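Local coordinates for protein DNA photolyase (Agrobacterium tumefaciens, PDB 4U63) that repairs cyclobutane pyrimidine dimers in ultraviolet-damaged DNA using light, with a flavin cofactor and a methenyltetrahydrofolate antenna, at residues A[40-45]-A[116-121]. Residues are numbered along the deposited sequence; the frame is centred on the assembly and turned at random.
Sequences NLALLA and VWNRRY. With SO4 (sulfate ion), chain D; SO4 (sulfate ion), chain E.
Asn118 and Asn40 show how two side-chain amides can tie the start of a helix to the end of a strand. The N-H of Asn118 ND2 points almost straight at Asn40 OD1 (2.9 Å, 174°), which lies in the Asn118 amide plane, whereas the donor stands above the Asn40 carbonyl plane; Asn118 ND2 also donates to Asp34 OD2. From the opposite face of that carbonyl plane Leu43 N gives Asn40 OD1 the N-cap bond of helix 41-49, 3.0 Å long. With CG anti to the backbone N (chi1 -176°), the Asn40 amide is carried to where OD1 meets Leu43 N, and its ND2 donates to Arg36 O. On its other branch, Asn118 OD1 accepts a weak bond from Ala42 N (3.3 Å) and another from a water that in turn accepts from Leu41 N, thus serving the helix's first turn.

The setting is the Rossmann-like α/β domain of photolyases, where strand 114-118 is flanked by 27-31 and 142-146 in a parallel sheet; segments 41-45 and 116-118 run nearly antiparallel (160°).

The apolar contact is Ala42 CB to Val116 CG2, 4.1 Å. Both also touch backbone: Ala42 CB sits 3.7 Å from Trp117 C, and Val116 CG2 3.5 Å from Ala42 O. Beyond the strand, the Arg119 guanidinium bonds two sulfates, probably from the crystallisation liquor.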
loop_
_atom_site.group_PDB
_atom_site.type_symbol
_atom_site.label_atom_id
_atom_site.label_comp_id
_atom_site.label_asym_id
_atom_site.label_seq_id
_atom_site.Cartn_x
_atom_site.Cartn_y
_atom_site.Cartn_z
ATOM N N ASN A 40 10.745 15.358 5.939
ATOM C CA ASN A 40 9.524 16.010 5.481
ATOM C C ASN A 40 9.879 17.416 5.018
ATOM O O ASN A 40 9.983 18.345 5.835
ATOM C CB ASN A 40 8.484 16.001 6.610
ATOM C CG ASN A 40 7.151 16.583 6.188
ATOM O OD1 ASN A 40 7.085 17.414 5.289
ATOM N ND2 ASN A 40 6.080 16.155 6.842
ATOM N N LEU A 41 10.082 17.569 3.706
ATOM C CA LEU A 41 10.572 18.844 3.144
ATOM C C LEU A 41 9.571 19.978 3.290
ATOM O O LEU A 41 9.962 21.126 3.468
ATOM C CB LEU A 41 10.981 18.682 1.671
ATOM C CG LEU A 41 12.204 17.791 1.391
ATOM C CD1 LEU A 41 12.466 17.665 -0.101
ATOM C CD2 LEU A 41 13.449 18.318 2.092
ATOM N N ALA A 42 8.277 19.660 3.228
ATOM C CA ALA A 42 7.245 20.686 3.429
ATOM C C ALA A 42 7.318 21.249 4.841
ATOM O O ALA A 42 7.334 22.469 5.039
ATOM C CB ALA A 42 5.858 20.123 3.155
ATOM N N LEU A 43 7.366 20.361 5.827
ATOM C CA LEU A 43 7.471 20.789 7.229
ATOM C C LEU A 43 8.759 21.591 7.474
ATOM O O LEU A 43 8.734 22.623 8.143
ATOM C CB LEU A 43 7.404 19.590 8.164
ATOM C CG LEU A 43 7.407 19.895 9.660
ATOM C CD1 LEU A 43 6.201 20.715 10.078
ATOM C CD2 LEU A 43 7.446 18.595 10.435
ATOM N N LEU A 44 9.873 21.119 6.924
ATOM C CA LEU A 44 11.145 21.854 7.023
ATOM C C LEU A 44 11.066 23.231 6.374
ATOM O O LEU A 44 11.609 24.203 6.904
ATOM C CB LEU A 44 12.293 21.035 6.432
ATOM C CG LEU A 44 12.647 19.782 7.249
ATOM C CD1 LEU A 44 13.617 18.899 6.483
ATOM C CD2 LEU A 44 13.218 20.125 8.618
ATOM N N ALA A 45 10.379 23.319 5.235
ATOM C CA ALA A 45 10.110 24.612 4.603
ATOM C C ALA A 45 9.324 25.547 5.528
ATOM O O ALA A 45 9.618 26.744 5.612
ATOM C CB ALA A 45 9.356 24.417 3.297
ATOM N N VAL A 116 2.058 25.057 2.438
ATOM C CA VAL A 116 2.946 24.045 1.907
ATOM C C VAL A 116 2.341 22.655 2.032
ATOM O O VAL A 116 1.527 22.381 2.928
ATOM C CB VAL A 116 4.333 24.059 2.594
ATOM C CG1 VAL A 116 5.028 25.390 2.348
ATOM C CG2 VAL A 116 4.220 23.766 4.091
ATOM N N TRP A 117 2.745 21.785 1.119
ATOM C CA TRP A 117 2.419 20.380 1.192
ATOM C C TRP A 117 3.447 19.525 0.466
ATOM O O TRP A 117 4.229 20.013 -0.348
ATOM C CB TRP A 117 1.009 20.099 0.641
ATOM C CG TRP A 117 0.739 20.449 -0.831
ATOM C CD1 TRP A 117 1.247 19.818 -1.945
ATOM C CD2 TRP A 117 -0.149 21.464 -1.323
ATOM N NE1 TRP A 117 0.740 20.399 -3.091
ATOM C CE2 TRP A 117 -0.114 21.410 -2.737
ATOM C CE3 TRP A 117 -0.961 22.426 -0.704
ATOM C CZ2 TRP A 117 -0.866 22.280 -3.542
ATOM C CZ3 TRP A 117 -1.708 23.288 -1.503
ATOM C CH2 TRP A 117 -1.654 23.209 -2.911
ATOM N N ASN A 118 3.441 18.243 0.792
ATOM C CA ASN A 118 4.225 17.269 0.068
ATOM C C ASN A 118 3.422 16.754 -1.105
ATOM O O ASN A 118 2.239 16.416 -0.968
ATOM C CB ASN A 118 4.638 16.141 0.996
ATOM C CG ASN A 118 5.604 16.620 2.053
ATOM O OD1 ASN A 118 6.644 17.196 1.725
ATOM N ND2 ASN A 118 5.271 16.415 3.311
ATOM N N ARG A 119 4.076 16.701 -2.259
ATOM C CA ARG A 119 3.438 16.245 -3.487
ATOM C C ARG A 119 2.914 14.829 -3.316
ATOM O O ARG A 119 3.515 14.004 -2.594
ATOM C CB ARG A 119 4.425 16.275 -4.652
ATOM C CG ARG A 119 4.830 17.662 -5.056
ATOM C CD ARG A 119 6.009 17.635 -6.002
ATOM N NE ARG A 119 6.557 18.974 -6.152
ATOM C CZ ARG A 119 7.793 19.255 -6.555
ATOM N NH1 ARG A 119 8.660 18.284 -6.861
ATOM N NH2 ARG A 119 8.168 20.526 -6.649
ATOM N N ARG A 120 1.780 14.577 -3.950
ATOM C CA ARG A 120 1.205 13.246 -4.048
ATOM C C ARG A 120 1.118 12.971 -5.522
ATOM O O ARG A 120 0.730 13.836 -6.297
ATOM C CB ARG A 120 -0.154 13.142 -3.353
ATOM C CG ARG A 120 -1.214 14.111 -3.834
ATOM C CD ARG A 120 -2.428 14.054 -2.936
ATOM N NE ARG A 120 -3.345 15.164 -3.179
ATOM C CZ ARG A 120 -4.505 15.344 -2.547
ATOM N NH1 ARG A 120 -4.915 14.482 -1.620
ATOM N NH2 ARG A 120 -5.262 16.397 -2.842
ATOM N N TYR A 121 1.490 11.766 -5.911
ATOM C CA TYR A 121 1.759 11.486 -7.306
ATOM C C TYR A 121 0.707 10.635 -7.995
ATOM O O TYR A 121 0.842 10.352 -9.170
ATOM C CB TYR A 121 3.136 10.869 -7.437
ATOM C CG TYR A 121 4.263 11.822 -7.086
ATOM C CD1 TYR A 121 4.725 11.935 -5.785
ATOM C CD2 TYR A 121 4.875 12.594 -8.055
ATOM C CE1 TYR A 121 5.761 12.793 -5.456
ATOM C CE2 TYR A 121 5.907 13.461 -7.737
ATOM C CZ TYR A 121 6.348 13.552 -6.432
ATOM O OH TYR A 121 7.374 14.396 -6.104
HETATM S S SO4 D . 11.746 20.547 -7.433
HETATM O O1 SO4 D . 10.503 21.260 -7.780
HETATM O O2 SO4 D . 12.583 21.408 -6.574
HETATM O O3 SO4 D . 12.481 20.239 -8.674
HETATM O O4 SO4 D . 11.433 19.288 -6.720
HETATM S S SO4 E . 5.835 24.052 -6.632
HETATM O O1 SO4 E . 5.560 25.100 -7.632
HETATM O O2 SO4 E . 6.230 24.638 -5.341
HETATM O O3 SO4 E . 4.602 23.254 -6.472
HETATM O O4 SO4 E . 6.943 23.197 -7.110
HETATM O O HOH W 1 9.022 15.558 1.873
#